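Local coordinates for tricorn protease (Thermoplasma acidophilum, PDB 1K32), which is a hexameric serine protease that probably cleaves peptides released by the proteasome, with beta-propellers thought to gate substrate access, at residues L82-G87 / G118-S123; Y137-E140 / N145-P148; I739-K744 / Y750-A755. All blocks are in the same frame, centred on the assembly; numbering follows the deposited sequence.

Contact 1. Residues L82-G87 / G118-S123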
ATOM      1  N   LEU A  82      40.285  32.926 -29.695  1.00 18.86           N
ATOM      2  CA  LEU A  82      40.795  33.477 -30.941  1.00 18.69           C
ATOM      3  C   LEU A  82      40.939  32.494 -32.106  1.00 20.20           C
ATOM      4  O   LEU A  82      41.171  31.293 -31.899  1.00 18.89           O
ATOM      5  CB  LEU A  82      42.139  34.149 -30.675  1.00 18.13           C
ATOM      6  CG  LEU A  82      42.223  35.062 -29.443  1.00 22.50           C
ATOM      7  CD1 LEU A  82      43.658  35.552 -29.308  1.00 20.58           C
ATOM      8  CD2 LEU A  82      41.243  36.253 -29.539  1.00 20.04           C
ATOM      9  N   TYR A  83      40.799  33.032 -33.326  1.00 19.01           N
ATOM     10  CA  TYR A  83      40.920  32.279 -34.572  1.00 21.13           C
ATOM     11  C   TYR A  83      41.859  33.002 -35.533  1.00 23.42           C
ATOM     12  O   TYR A  83      42.147  34.199 -35.378  1.00 20.10           O
ATOM     13  CB  TYR A  83      39.583  32.154 -35.306  1.00 22.25           C
ATOM     14  CG  TYR A  83      38.592  31.174 -34.735  1.00 24.37           C
ATOM     15  CD1 TYR A  83      37.977  31.405 -33.496  1.00 24.95           C
ATOM     16  CD2 TYR A  83      38.253  30.018 -35.439  1.00 22.60           C
ATOM     17  CE1 TYR A  83      37.050  30.500 -32.976  1.00 24.28           C
ATOM     18  CE2 TYR A  83      37.329  29.113 -34.928  1.00 24.05           C
ATOM     19  CZ  TYR A  83      36.734  29.359 -33.696  1.00 23.36           C
ATOM     20  OH  TYR A  83      35.853  28.441 -33.176  1.00 24.76           O
ATOM     21  N   PHE A  84      42.311  32.258 -36.535  1.00 23.93           N
ATOM     22  CA  PHE A  84      43.167  32.788 -37.583  1.00 26.07           C
ATOM     23  C   PHE A  84      42.376  32.627 -38.869  1.00 25.70           C
ATOM     24  O   PHE A  84      41.725  31.597 -39.079  1.00 24.23           O
ATOM     25  CB  PHE A  84      44.461  31.977 -37.735  1.00 29.78           C
ATOM     26  CG  PHE A  84      45.528  32.311 -36.730  1.00 36.05           C
ATOM     27  CD1 PHE A  84      46.708  31.563 -36.685  1.00 36.68           C
ATOM     28  CD2 PHE A  84      45.361  33.357 -35.824  1.00 36.01           C
ATOM     29  CE1 PHE A  84      47.706  31.851 -35.750  1.00 38.86           C
ATOM     30  CE2 PHE A  84      46.347  33.654 -34.889  1.00 39.43           C
ATOM     31  CZ  PHE A  84      47.524  32.899 -34.847  1.00 38.06           C
ATOM     32  N   TYR A  85      42.397  33.653 -39.707  1.00 24.47           N
ATOM     33  CA  TYR A  85      41.743  33.560 -41.004  1.00 26.50           C
ATOM     34  C   TYR A  85      42.841  33.732 -42.047  1.00 26.53           C
ATOM     35  O   TYR A  85      43.644  34.659 -41.978  1.00 24.52           O
ATOM     36  CB  TYR A  85      40.683  34.642 -41.211  1.00 26.45           C
ATOM     37  CG  TYR A  85      40.136  34.629 -42.620  1.00 27.23           C
ATOM     38  CD1 TYR A  85      39.379  33.558 -43.080  1.00 30.13           C
ATOM     39  CD2 TYR A  85      40.425  35.660 -43.513  1.00 29.32           C
ATOM     40  CE1 TYR A  85      38.923  33.507 -44.404  1.00 32.70           C
ATOM     41  CE2 TYR A  85      39.975  35.620 -44.842  1.00 31.22           C
ATOM     42  CZ  TYR A  85      39.226  34.539 -45.275  1.00 31.72           C
ATOM     43  OH  TYR A  85      38.783  34.477 -46.575  1.00 33.18           O
ATOM     44  N   ASN A  86      42.888  32.828 -43.008  1.00 28.58           N
ATOM     45  CA  ASN A  86      43.905  32.915 -44.041  1.00 30.99           C
ATOM     46  C   ASN A  86      43.226  33.188 -45.375  1.00 31.72           C
ATOM     47  O   ASN A  86      42.601  32.298 -45.957  1.00 30.39           O
ATOM     48  CB  ASN A  86      44.694  31.605 -44.109  1.00 33.15           C
ATOM     49  CG  ASN A  86      45.956  31.736 -44.926  1.00 36.42           C
ATOM     50  OD1 ASN A  86      46.002  32.503 -45.890  1.00 36.64           O
ATOM     51  ND2 ASN A  86      46.985  30.983 -44.557  1.00 36.16           N
ATOM     52  N   GLY A  87      43.345  34.423 -45.848  1.00 33.54           N
ATOM     53  CA  GLY A  87      42.734  34.795 -47.109  1.00 36.96           C
ATOM     54  C   GLY A  87      43.297  34.065 -48.316  1.00 39.55           C
ATOM     55  O   GLY A  87      42.672  34.028 -49.369  1.00 40.07           O
ATOM     56  N   GLY A 118      56.976  39.098 -36.424  1.00 33.76           N
ATOM     57  CA  GLY A 118      55.648  38.908 -36.980  1.00 30.07           C
ATOM     58  C   GLY A 118      54.795  37.912 -36.214  1.00 28.73           C
ATOM     59  O   GLY A 118      53.705  37.555 -36.664  1.00 28.21           O
ATOM     60  N   ASN A 119      55.273  37.457 -35.059  1.00 25.67           N
ATOM     61  CA  ASN A 119      54.502  36.498 -34.275  1.00 25.50           C
ATOM     62  C   ASN A 119      53.391  37.164 -33.488  1.00 23.01           C
ATOM     63  O   ASN A 119      53.550  38.271 -32.967  1.00 21.33           O
ATOM     64  CB  ASN A 119      55.404  35.738 -33.304  1.00 27.72           C
ATOM     65  CG  ASN A 119      56.549  35.048 -34.004  1.00 30.60           C
ATOM     66  OD1 ASN A 119      57.715  35.362 -33.766  1.00 33.58           O
ATOM     67  ND2 ASN A 119      56.226  34.107 -34.879  1.00 33.82           N
ATOM     68  N   LEU A 120      52.263  36.471 -33.399  1.00 21.37           N
ATOM     69  CA  LEU A 120      51.116  36.974 -32.661  1.00 21.08           C
ATOM     70  C   LEU A 120      51.369  37.002 -31.155  1.00 21.36           C
ATOM     71  O   LEU A 120      51.882  36.041 -30.587  1.00 17.39           O
ATOM     72  CB  LEU A 120      49.898  36.100 -32.933  1.00 23.18           C
ATOM     73  CG  LEU A 120      48.641  36.407 -32.113  1.00 23.83           C
ATOM     74  CD1 LEU A 120      48.189  37.832 -32.387  1.00 21.85           C
ATOM     75  CD2 LEU A 120      47.540  35.415 -32.478  1.00 22.30           C
ATOM     76  N   ILE A 121      51.028  38.125 -30.527  1.00 21.58           N
ATOM     77  CA  ILE A 121      51.128  38.268 -29.079  1.00 19.81           C
ATOM     78  C   ILE A 121      49.685  38.443 -28.626  1.00 19.37           C
ATOM     79  O   ILE A 121      48.960  39.287 -29.162  1.00 17.35           O
ATOM     80  CB  ILE A 121      51.914  39.528 -28.632  1.00 20.13           C
ATOM     81  CG1 ILE A 121      53.323  39.523 -29.237  1.00 21.04           C
ATOM     82  CG2 ILE A 121      51.991  39.545 -27.095  1.00 17.87           C
ATOM     83  CD1 ILE A 121      54.145  38.305 -28.839  1.00 24.87           C
ATOM     84  N   ILE A 122      49.266  37.640 -27.657  1.00 20.07           N
ATOM     85  CA  ILE A 122      47.913  37.726 -27.154  1.00 18.49           C
ATOM     86  C   ILE A 122      47.900  38.178 -25.719  1.00 19.37           C
ATOM     87  O   ILE A 122      48.901  38.071 -25.011  1.00 18.11           O
ATOM     88  CB  ILE A 122      47.149  36.371 -27.240  1.00 18.53           C
ATOM     89  CG1 ILE A 122      47.871  35.289 -26.439  1.00 17.25           C
ATOM     90  CG2 ILE A 122      46.971  35.971 -28.689  1.00 16.15           C
ATOM     91  CD1 ILE A 122      47.099  33.958 -26.410  1.00 19.13           C
ATOM     92  N   SER A 123      46.753  38.702 -25.308  1.00 18.76           N
ATOM     93  CA  SER A 123      46.567  39.174 -23.953  1.00 20.59           C
ATOM     94  C   SER A 123      45.448  38.337 -23.374  1.00 20.54           C
ATOM     95  O   SER A 123      44.383  38.239 -23.974  1.00 20.84           O
ATOM     96  CB  SER A 123      46.170  40.639 -23.966  1.00 21.29           C
ATOM     97  OG  SER A 123      45.764  41.044 -22.689  1.00 23.48           O
TER

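Contact 2. Residues Y137-E140 / N145-P148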
ATOM      1  N   TYR A 137      51.379  36.727 -23.970  1.00 21.72           N
ATOM      2  CA  TYR A 137      52.006  35.481 -24.386  1.00 22.80           C
ATOM      3  C   TYR A 137      52.279  35.520 -25.889  1.00 24.16           C
ATOM      4  O   TYR A 137      51.475  36.052 -26.662  1.00 23.81           O
ATOM      5  CB  TYR A 137      51.078  34.287 -24.114  1.00 25.04           C
ATOM      6  CG  TYR A 137      50.646  34.109 -22.681  1.00 25.01           C
ATOM      7  CD1 TYR A 137      51.264  33.163 -21.860  1.00 25.24           C
ATOM      8  CD2 TYR A 137      49.602  34.873 -22.145  1.00 25.82           C
ATOM      9  CE1 TYR A 137      50.853  32.975 -20.546  1.00 23.76           C
ATOM     10  CE2 TYR A 137      49.183  34.694 -20.830  1.00 25.30           C
ATOM     11  CZ  TYR A 137      49.811  33.742 -20.039  1.00 25.74           C
ATOM     12  OH  TYR A 137      49.386  33.542 -18.756  1.00 23.25           O
ATOM     13  N   ARG A 138      53.419  34.976 -26.305  1.00 22.22           N
ATOM     14  CA  ARG A 138      53.719  34.900 -27.728  1.00 21.79           C
ATOM     15  C   ARG A 138      53.111  33.570 -28.144  1.00 21.14           C
ATOM     16  O   ARG A 138      53.319  32.567 -27.472  1.00 20.03           O
ATOM     17  CB  ARG A 138      55.223  34.865 -28.001  1.00 21.73           C
ATOM     18  CG  ARG A 138      55.515  34.618 -29.472  1.00 22.71           C
ATOM     19  CD  ARG A 138      56.978  34.795 -29.850  1.00 28.33           C
ATOM     20  NE  ARG A 138      57.850  33.820 -29.197  1.00 29.35           N
ATOM     21  CZ  ARG A 138      58.463  34.039 -28.043  1.00 29.39           C
ATOM     22  NH1 ARG A 138      59.235  33.106 -27.510  1.00 29.49           N
ATOM     23  NH2 ARG A 138      58.312  35.207 -27.434  1.00 32.13           N
ATOM     24  N   VAL A 139      52.352  33.561 -29.234  1.00 19.71           N
ATOM     25  CA  VAL A 139      51.725  32.332 -29.683  1.00 19.95           C
ATOM     26  C   VAL A 139      52.658  31.548 -30.606  1.00 22.21           C
ATOM     27  O   VAL A 139      53.330  32.124 -31.469  1.00 21.56           O
ATOM     28  CB  VAL A 139      50.408  32.615 -30.434  1.00 20.64           C
ATOM     29  CG1 VAL A 139      49.749  31.289 -30.836  1.00 17.57           C
ATOM     30  CG2 VAL A 139      49.470  33.451 -29.547  1.00 16.12           C
ATOM     31  N   GLU A 140      52.677  30.232 -30.428  1.00 21.24           N
ATOM     32  CA  GLU A 140      53.524  29.372 -31.234  1.00 23.06           C
ATOM     33  C   GLU A 140      52.734  28.218 -31.848  1.00 23.80           C
ATOM     34  O   GLU A 140      51.825  27.663 -31.223  1.00 20.84           O
ATOM     35  CB  GLU A 140      54.680  28.809 -30.386  1.00 21.92           C
ATOM     36  CG  GLU A 140      55.686  29.850 -29.905  1.00 25.93           C
ATOM     37  CD  GLU A 140      56.893  29.251 -29.167  1.00 25.29           C
ATOM     38  OE1 GLU A 140      57.947  29.906 -29.129  1.00 28.78           O
ATOM     39  OE2 GLU A 140      56.799  28.143 -28.611  1.00 28.01           O
ATOM     40  N   ASN A 145      51.610  26.019 -28.215  1.00 24.37           N
ATOM     41  CA  ASN A 145      52.334  26.458 -27.034  1.00 25.43           C
ATOM     42  C   ASN A 145      52.229  27.973 -26.852  1.00 25.14           C
ATOM     43  O   ASN A 145      52.112  28.719 -27.823  1.00 26.63           O
ATOM     44  CB  ASN A 145      53.809  26.037 -27.167  1.00 26.12           C
ATOM     45  CG  ASN A 145      54.646  26.398 -25.949  1.00 28.78           C
ATOM     46  OD1 ASN A 145      54.381  25.942 -24.832  1.00 28.57           O
ATOM     47  ND2 ASN A 145      55.672  27.217 -26.161  1.00 27.57           N
ATOM     48  N   PHE A 146      52.254  28.427 -25.607  1.00 23.28           N
ATOM     49  CA  PHE A 146      52.175  29.858 -25.331  1.00 23.60           C
ATOM     50  C   PHE A 146      53.345  30.221 -24.442  1.00 24.04           C
ATOM     51  O   PHE A 146      53.573  29.594 -23.404  1.00 24.63           O
ATOM     52  CB  PHE A 146      50.861  30.225 -24.635  1.00 21.31           C
ATOM     53  CG  PHE A 146      49.642  29.902 -25.439  1.00 22.14           C
ATOM     54  CD1 PHE A 146      49.134  28.604 -25.464  1.00 21.29           C
ATOM     55  CD2 PHE A 146      49.025  30.881 -26.215  1.00 20.14           C
ATOM     56  CE1 PHE A 146      48.027  28.293 -26.253  1.00 21.36           C
ATOM     57  CE2 PHE A 146      47.925  30.578 -27.004  1.00 19.23           C
ATOM     58  CZ  PHE A 146      47.419  29.288 -27.028  1.00 17.82           C
ATOM     59  N   VAL A 147      54.087  31.234 -24.863  1.00 22.79           N
ATOM     60  CA  VAL A 147      55.256  31.679 -24.137  1.00 23.11           C
ATOM     61  C   VAL A 147      54.957  33.020 -23.480  1.00 23.32           C
ATOM     62  O   VAL A 147      54.728  34.011 -24.165  1.00 18.14           O
ATOM     63  CB  VAL A 147      56.465  31.854 -25.087  1.00 23.20           C
ATOM     64  CG1 VAL A 147      57.668  32.285 -24.294  1.00 21.08           C
ATOM     65  CG2 VAL A 147      56.736  30.549 -25.860  1.00 22.41           C
ATOM     66  N   PRO A 148      54.967  33.059 -22.140  1.00 23.50           N
ATOM     67  CA  PRO A 148      54.692  34.288 -21.392  1.00 23.81           C
ATOM     68  C   PRO A 148      55.818  35.306 -21.541  1.00 23.51           C
ATOM     69  O   PRO A 148      56.999  34.951 -21.523  1.00 24.49           O
ATOM     70  CB  PRO A 148      54.536  33.781 -19.955  1.00 23.41           C
ATOM     71  CG  PRO A 148      55.502  32.642 -19.902  1.00 23.25           C
ATOM     72  CD  PRO A 148      55.254  31.936 -21.227  1.00 24.44           C
TER

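Contact 3. Residues I739-K744 / Y750-A755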
ATOM      1  N   ILE A 739      42.835  21.174 -15.606  1.00 23.73           N
ATOM      2  CA  ILE A 739      43.220  20.280 -14.523  1.00 24.74           C
ATOM      3  C   ILE A 739      44.166  21.035 -13.595  1.00 22.94           C
ATOM      4  O   ILE A 739      44.974  20.449 -12.887  1.00 23.55           O
ATOM      5  CB  ILE A 739      43.889  18.998 -15.069  1.00 23.07           C
ATOM      6  CG1 ILE A 739      45.166  19.338 -15.831  1.00 24.72           C
ATOM      7  CG2 ILE A 739      42.911  18.271 -15.982  1.00 23.54           C
ATOM      8  CD1 ILE A 739      45.863  18.115 -16.445  1.00 26.30           C
ATOM      9  N   ALA A 740      44.039  22.358 -13.609  1.00 24.63           N
ATOM     10  CA  ALA A 740      44.858  23.227 -12.767  1.00 24.12           C
ATOM     11  C   ALA A 740      46.352  22.955 -12.934  1.00 25.02           C
ATOM     12  O   ALA A 740      47.083  22.772 -11.954  1.00 26.12           O
ATOM     13  CB  ALA A 740      44.454  23.072 -11.298  1.00 22.62           C
ATOM     14  N   CYS A 741      46.799  22.925 -14.181  1.00 23.15           N
ATOM     15  CA  CYS A 741      48.209  22.721 -14.485  1.00 25.53           C
ATOM     16  C   CYS A 741      48.603  23.648 -15.629  1.00 24.76           C
ATOM     17  O   CYS A 741      47.780  23.956 -16.486  1.00 27.04           O
ATOM     18  CB  CYS A 741      48.484  21.275 -14.921  1.00 24.27           C
ATOM     19  SG  CYS A 741      48.427  20.008 -13.638  1.00 25.71           S
ATOM     20  N   ASP A 742      49.849  24.105 -15.627  1.00 22.86           N
ATOM     21  CA  ASP A 742      50.356  24.938 -16.716  1.00 23.79           C
ATOM     22  C   ASP A 742      51.258  24.031 -17.558  1.00 25.15           C
ATOM     23  O   ASP A 742      52.141  23.357 -17.019  1.00 23.54           O
ATOM     24  CB  ASP A 742      51.164  26.108 -16.174  1.00 22.86           C
ATOM     25  CG  ASP A 742      50.286  27.228 -15.627  1.00 25.41           C
ATOM     26  OD1 ASP A 742      50.846  28.151 -15.011  1.00 23.26           O
ATOM     27  OD2 ASP A 742      49.050  27.186 -15.816  1.00 23.87           O
ATOM     28  N   PHE A 743      51.042  23.999 -18.869  1.00 26.64           N
ATOM     29  CA  PHE A 743      51.865  23.136 -19.721  1.00 27.66           C
ATOM     30  C   PHE A 743      52.879  23.907 -20.552  1.00 29.05           C
ATOM     31  O   PHE A 743      52.617  25.026 -20.993  1.00 27.80           O
ATOM     32  CB  PHE A 743      50.991  22.305 -20.660  1.00 25.98           C
ATOM     33  CG  PHE A 743      49.805  21.688 -19.995  1.00 26.61           C
ATOM     34  CD1 PHE A 743      48.524  22.193 -20.224  1.00 24.28           C
ATOM     35  CD2 PHE A 743      49.959  20.612 -19.126  1.00 26.28           C
ATOM     36  CE1 PHE A 743      47.418  21.638 -19.598  1.00 24.04           C
ATOM     37  CE2 PHE A 743      48.854  20.049 -18.491  1.00 25.91           C
ATOM     38  CZ  PHE A 743      47.577  20.565 -18.727  1.00 24.17           C
ATOM     39  N   LYS A 744      54.034  23.281 -20.769  1.00 29.99           N
ATOM     40  CA  LYS A 744      55.115  23.867 -21.550  1.00 32.10           C
ATOM     41  C   LYS A 744      55.602  22.818 -22.553  1.00 32.44           C
ATOM     42  O   LYS A 744      55.983  21.707 -22.172  1.00 29.25           O
ATOM     43  CB  LYS A 744      56.256  24.283 -20.613  1.00 33.77           C
ATOM     44  CG  LYS A 744      57.477  24.871 -21.290  1.00 40.04           C
ATOM     45  CD  LYS A 744      58.593  25.110 -20.261  1.00 44.70           C
ATOM     46  CE  LYS A 744      59.910  25.537 -20.909  1.00 45.88           C
ATOM     47  NZ  LYS A 744      61.033  25.608 -19.921  1.00 45.85           N
ATOM     48  N   TYR A 750      54.714  17.718 -23.885  1.00 25.39           N
ATOM     49  CA  TYR A 750      54.259  18.752 -22.976  1.00 24.53           C
ATOM     50  C   TYR A 750      54.680  18.309 -21.589  1.00 25.38           C
ATOM     51  O   TYR A 750      54.452  17.153 -21.210  1.00 26.10           O
ATOM     52  CB  TYR A 750      52.733  18.889 -22.964  1.00 23.18           C
ATOM     53  CG  TYR A 750      52.131  19.631 -24.128  1.00 22.30           C
ATOM     54  CD1 TYR A 750      51.434  18.946 -25.123  1.00 20.16           C
ATOM     55  CD2 TYR A 750      52.227  21.022 -24.222  1.00 21.53           C
ATOM     56  CE1 TYR A 750      50.846  19.615 -26.174  1.00 20.40           C
ATOM     57  CE2 TYR A 750      51.631  21.710 -25.280  1.00 20.56           C
ATOM     58  CZ  TYR A 750      50.940  20.995 -26.249  1.00 20.09           C
ATOM     59  OH  TYR A 750      50.308  21.644 -27.274  1.00 20.41           O
ATOM     60  N   VAL A 751      55.296  19.216 -20.838  1.00 24.60           N
ATOM     61  CA  VAL A 751      55.695  18.930 -19.468  1.00 26.31           C
ATOM     62  C   VAL A 751      54.807  19.784 -18.557  1.00 27.51           C
ATOM     63  O   VAL A 751      54.456  20.919 -18.906  1.00 28.73           O
ATOM     64  CB  VAL A 751      57.172  19.305 -19.209  1.00 27.17           C
ATOM     65  CG1 VAL A 751      57.389  20.785 -19.469  1.00 29.22           C
ATOM     66  CG2 VAL A 751      57.554  18.977 -17.772  1.00 27.28           C
ATOM     67  N   VAL A 752      54.419  19.238 -17.411  1.00 28.07           N
ATOM     68  CA  VAL A 752      53.609  19.996 -16.464  1.00 27.84           C
ATOM     69  C   VAL A 752      54.556  20.988 -15.799  1.00 27.88           C
ATOM     70  O   VAL A 752      55.323  20.627 -14.905  1.00 27.28           O
ATOM     71  CB  VAL A 752      52.989  19.086 -15.392  1.00 27.29           C
ATOM     72  CG1 VAL A 752      52.231  19.929 -14.364  1.00 26.94           C
ATOM     73  CG2 VAL A 752      52.057  18.090 -16.046  1.00 28.88           C
ATOM     74  N   ALA A 753      54.509  22.235 -16.254  1.00 27.99           N
ATOM     75  CA  ALA A 753      55.386  23.275 -15.730  1.00 28.90           C
ATOM     76  C   ALA A 753      55.035  23.641 -14.303  1.00 30.98           C
ATOM     77  O   ALA A 753      55.911  24.015 -13.522  1.00 31.50           O
ATOM     78  CB  ALA A 753      55.313  24.513 -16.615  1.00 28.70           C
ATOM     79  N   LYS A 754      53.751  23.548 -13.969  1.00 30.37           N
ATOM     80  CA  LYS A 754      53.300  23.865 -12.625  1.00 29.79           C
ATOM     81  C   LYS A 754      51.954  23.227 -12.325  1.00 28.92           C
ATOM     82  O   LYS A 754      51.074  23.189 -13.181  1.00 29.05           O
ATOM     83  CB  LYS A 754      53.207  25.377 -12.441  1.00 30.76           C
ATOM     84  CG  LYS A 754      52.768  25.776 -11.044  1.00 34.75           C
ATOM     85  CD  LYS A 754      52.727  27.284 -10.887  1.00 36.68           C
ATOM     86  CE  LYS A 754      52.301  27.663  -9.486  1.00 38.73           C
ATOM     87  NZ  LYS A 754      52.302  29.135  -9.321  1.00 42.64           N
ATOM     88  N   ALA A 755      51.812  22.710 -11.108  1.00 27.06           N
ATOM     89  CA  ALA A 755      50.579  22.078 -10.662  1.00 26.53           C
ATOM     90  C   ALA A 755      50.092  22.915  -9.481  1.00 25.96           C
ATOM     91  O   ALA A 755      50.828  23.135  -8.525  1.00 26.14           O
ATOM     92  CB  ALA A 755      50.846  20.640 -10.245  1.00 25.04           C
TER

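Contact 1. Residues L82-G87 / G118-S123
Leu-120 meets Phe-84, and Ile-122 meets Leu-82, where two neighbouring blades of a beta-propeller pack face to face. Residues 82-86 lie on strand 79-86 of one blade. Residues 120-123 lie on strand 120-124 of the next. The CA atoms of Phe-84 and Leu-120 are 10.2 Å apart, so side chains alone bridge the gap.

Leu-120 can be followed outward. Its CB points at the other blade but stays behind the contact. CG, trans to the backbone N (chi1 174°), comes to 4.5 Å from Phe-84 CE2. At the tip the two methyls part. Leu-120 CD1 remains 5.2 Å from Phe-84 CE2, while CD2 runs in the plane of the ring to its edge. It lies 3.2 Å from Phe-84 CE2 and 3.5 Å from Phe-84 CZ. The methyl therefore sits against the CE2-CZ edge and does not lie over a face. The two side chains approach from opposite directions. Phe-84 also meets Phe-61 edge-to-face. Leu-120 is backed within its own sheet by Val-111, Phe-114 and Val-139.

Leu-82 and Ile-122 cross at a slant. Ile-122 has CG2 trans to its carbonyl carbon, which sends this branch toward the other blade. All four side chains are buried and apolar. Packing is tight at the second pair, where Leu-82 CD1 stands 3.4 Å from Ile-122 CG2.

Contact 2. Residues Y137-E140 / N145-P148
Glu-140 and Asn-145 lie side by side near the turn of a beta-hairpin, the outer two strands of a propeller blade. Both side chains point the same way. Their carboxylate and amide planes are turned 47° apart. Asn-145 ND2 donates to Glu-140 OE2 at 2.9 Å, nearly in the plane of its own amide but from above the carboxylate plane. The other end of the amide is also used, because Asn-145 OD1 accepts from Leu-745 N.

Val-147 lies on the same face of the sheet. Its side chain slants across Glu-140, with Val-147 CG2 3.5 Å from Glu-140 OE1. Its CB sits over one face of the Arg-138 guanidinium, offset toward the rim. Arg-138 bends at chi3 (64°), bringing NH1 alongside Val-147 CG1 at 3.7 Å. Arg-138 NH1 and Glu-140 OE1 form a long salt bridge, and the Arg-138 side chain also touches Asp-115. An alanine in place of Glu-140 would probably leave Asn-145 ND2 without this acceptor and take from Arg-138 its long salt bridge.

The opposite face carries Tyr-137, Val-139, Phe-146 and Pro-148. Val-139 and Phe-146 run alongside each other. The Tyr-137 ring slants across Pro-148, with CE1 3.8 Å from Pro-148 CB, and its OH bonds to Gln-128. Phe-146 also meets Tyr-796 edge-to-face.

Backbone bonds join the two antiparallel strands. Arg-138 N gives to Val-147 O at 2.7 Å, and Val-147 N returns to Arg-138 O at 3.0 Å.

Contact 3. Residues I739-K744 / Y750-A755
Asp-742 faces two residues at once, Ala-753 and Lys-754, in a classic beta bulge. The bulge interrupts an antiparallel hairpin of the PDZ domain and shifts its register by one. Asp-742 O takes a short bond from Ala-753 N (2.7 Å) and a weak one from Lys-754 N (3.5 Å). Asp-742 N gives to Lys-754 O at 2.9 Å. Ala-753 makes the bulge with near-helical backbone angles (phi -69°, psi -32°). Its CB comes 4.1 Å from Lys-744 CB.

Past the bulge Phe-743 pairs with Val-752, and Lys-744 and Val-751 then bond in both directions. Val-751 CG1 touches Lys-744 CB at 3.9 Å. The Lys-744 chain runs out extended past Val-751.

On the face of Cys-741 and Phe-743, Cys-741 SG packs on Val-752 CG1 at 3.9 Å. Val-752 CG2 lies at the edge of the Phe-743 ring.

Tyr-750 CD2 meets Phe-743 CB, and Tyr-750 OH bonds to Ile-144 O in the propeller. Asp-742 has further partners in Tyr-756 and, by a salt bridge, Arg-833 of helix 830-848. Strand 780-784 continues the sheet beside strand 749-755, and helix 795-800 packs on Phe-743 through Ile-795 and Leu-799.

How the contacts relate
The three contacts follow one another from propeller to PDZ domain. Contacts 1 and 2 share a blade, with centres 11 Å apart. Leu-120 O and Val-139 N are 2.9 Å apart, a probable hydrogen bond between neighbouring strands. Ile-122 CD1 packs on Phe-146 CE2 at 3.5 Å. Thus Ile-122 touches both the preceding blade and the hairpin of contact 2. Contacts 2 and 3 have centres 14 Å apart, and Asn-145 OD1 comes 4.0 Å from Lys-744 CA. The two hairpins thus meet where propeller and PDZ domain join. Contacts 1 and 3 do not touch; their nearest atoms are about 12 Å apart. Contact 1 is packing between blades; contacts 2 and 3 are hydrogen-bonded hairpins.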